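Local coordinates for protein beta-galactosidase/beta-glucuronidase (Faecalibacterium prausnitzii L2-6, PDB 6MVF) that binds flavin mononucleotide and probably hydrolyses beta-linked glycosides, as a beta-glucuronidase of glycosyl hydrolase family 2, at residues Thr110-Gly114 with Gly115-Phe119. Numbering follows the deposited sequence.
Sequences TTHEG and GFSIF
His112 lays its imidazole over one face of the Phe119 ring in an offset stack, the planes 9° apart and the ring centroids 4.1 Å from one another. With CG anti to the backbone N (chi1 -176°), the His112 side chain reaches across the turn, and its CB sits almost on the normal of the Phe119 ring, 3.5 Å from the centroid, adding a CH-pi contact. Thr110 CG2 lies 4.2 Å from Phe119 CD2, at the edge of that ring. In the beta-sandwich of the sugar-binding domain, the stack joins the end of strand 107-113, at the margin of one sheet, to the first residue of strand 119-122, in another, across the intervening loop. Gly114, with phi at 100°, takes part in the bend, a backbone conformation that suits a residue without a side chain. A water bridges the loop, donating to Gly114 O (2.6 Å) and Ser117 O (3.0 Å). Ser117 OG lies near the imidazole plane, 3.8 Å from His112 CE1; His112 NE2 and Ser117 OG both hydrogen-bond to the carboxylate of Glu380 on helix 368-385, tying the loop to the TIM-barrel domain. An alanine in place of His112 would probably strip the stacking partner from Phe119 and leave Glu380 without its histidine bond.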
loop_
_atom_site.group_PDB
_atom_site.type_symbol
_atom_site.label_atom_id
_atom_site.label_comp_id
_atom_site.label_asym_id
_atom_site.label_seq_id
_atom_site.Cartn_x
_atom_site.Cartn_y
_atom_site.Cartn_z
ATOM N N THR A 110 -17.243 5.991 -34.869
ATOM C CA THR A 110 -17.691 7.341 -34.550
ATOM C C THR A 110 -16.602 8.333 -34.942
ATOM O O THR A 110 -15.441 7.957 -35.149
ATOM C CB THR A 110 -18.046 7.482 -33.053
ATOM O OG1 THR A 110 -18.877 8.630 -32.871
ATOM C CG2 THR A 110 -16.793 7.615 -32.168
ATOM N N THR A 111 -16.998 9.607 -35.046
ATOM C CA THR A 111 -16.081 10.735 -35.191
ATOM C C THR A 111 -16.431 11.809 -34.170
ATOM O O THR A 111 -17.565 11.905 -33.694
ATOM C CB THR A 111 -16.120 11.372 -36.582
ATOM O OG1 THR A 111 -17.457 11.813 -36.856
ATOM C CG2 THR A 111 -15.659 10.396 -37.645
ATOM N N HIS A 112 -15.447 12.635 -33.844
ATOM C CA HIS A 112 -15.655 13.600 -32.781
ATOM C C HIS A 112 -14.784 14.820 -32.999
ATOM O O HIS A 112 -13.645 14.716 -33.456
ATOM C CB HIS A 112 -15.348 13.001 -31.409
ATOM C CG HIS A 112 -15.632 13.935 -30.280
ATOM N ND1 HIS A 112 -14.682 14.788 -29.764
ATOM C CD2 HIS A 112 -16.761 14.152 -29.567
ATOM C CE1 HIS A 112 -15.214 15.483 -28.775
ATOM N NE2 HIS A 112 -16.473 15.114 -28.634
ATOM N N GLU A 113 -15.316 15.972 -32.630
ATOM C CA GLU A 113 -14.610 17.230 -32.768
ATOM C C GLU A 113 -14.628 17.946 -31.423
ATOM O O GLU A 113 -15.608 17.859 -30.675
ATOM C CB GLU A 113 -15.258 18.064 -33.860
ATOM C CG GLU A 113 -14.526 19.311 -34.206
ATOM C CD GLU A 113 -15.262 20.129 -35.253
ATOM O OE1 GLU A 113 -15.498 21.335 -35.006
ATOM O OE2 GLU A 113 -15.601 19.561 -36.320
ATOM N N GLY A 114 -13.538 18.643 -31.106
ATOM C CA GLY A 114 -13.376 19.189 -29.772
ATOM C C GLY A 114 -12.466 18.292 -28.953
ATOM O O GLY A 114 -12.751 17.104 -28.761
ATOM N N GLY A 115 -11.362 18.846 -28.463
ATOM C CA GLY A 115 -10.309 18.002 -27.946
ATOM C C GLY A 115 -10.202 17.945 -26.437
ATOM O O GLY A 115 -9.129 17.656 -25.907
ATOM N N PHE A 116 -11.298 18.213 -25.734
ATOM C CA PHE A 116 -11.222 18.298 -24.281
ATOM C C PHE A 116 -12.430 17.659 -23.610
ATOM O O PHE A 116 -12.686 17.942 -22.435
ATOM C CB PHE A 116 -11.084 19.764 -23.811
ATOM C CG PHE A 116 -10.005 20.524 -24.530
ATOM C CD1 PHE A 116 -10.257 21.113 -25.769
ATOM C CD2 PHE A 116 -8.721 20.610 -23.989
ATOM C CE1 PHE A 116 -9.257 21.772 -26.447
ATOM C CE2 PHE A 116 -7.722 21.282 -24.646
ATOM C CZ PHE A 116 -7.985 21.866 -25.882
ATOM N N SER A 117 -13.181 16.810 -24.320
ATOM C CA SER A 117 -14.345 16.176 -23.723
ATOM C C SER A 117 -14.401 14.693 -24.083
ATOM O O SER A 117 -13.862 14.253 -25.105
ATOM C CB SER A 117 -15.654 16.877 -24.126
ATOM O OG SER A 117 -15.644 17.289 -25.473
ATOM N N ILE A 118 -15.052 13.934 -23.194
ATOM C CA ILE A 118 -15.221 12.498 -23.357
ATOM C C ILE A 118 -16.193 12.245 -24.498
ATOM O O ILE A 118 -17.195 12.959 -24.659
ATOM C CB ILE A 118 -15.730 11.882 -22.036
ATOM C CG1 ILE A 118 -14.708 12.065 -20.923
ATOM C CG2 ILE A 118 -16.084 10.402 -22.173
ATOM C CD1 ILE A 118 -15.311 11.958 -19.541
ATOM N N PHE A 119 -15.903 11.241 -25.314
ATOM C CA PHE A 119 -16.909 10.765 -26.250
ATOM C C PHE A 119 -16.836 9.246 -26.303
ATOM O O PHE A 119 -15.774 8.657 -26.052
ATOM C CB PHE A 119 -16.747 11.407 -27.630
ATOM C CG PHE A 119 -15.429 11.134 -28.273
ATOM C CD1 PHE A 119 -14.335 11.946 -28.018
ATOM C CD2 PHE A 119 -15.283 10.080 -29.163
ATOM C CE1 PHE A 119 -13.115 11.695 -28.639
ATOM C CE2 PHE A 119 -14.074 9.824 -29.768
ATOM C CZ PHE A 119 -12.994 10.625 -29.513
HETATM O O HOH W 1 -11.874 15.310 -27.064
#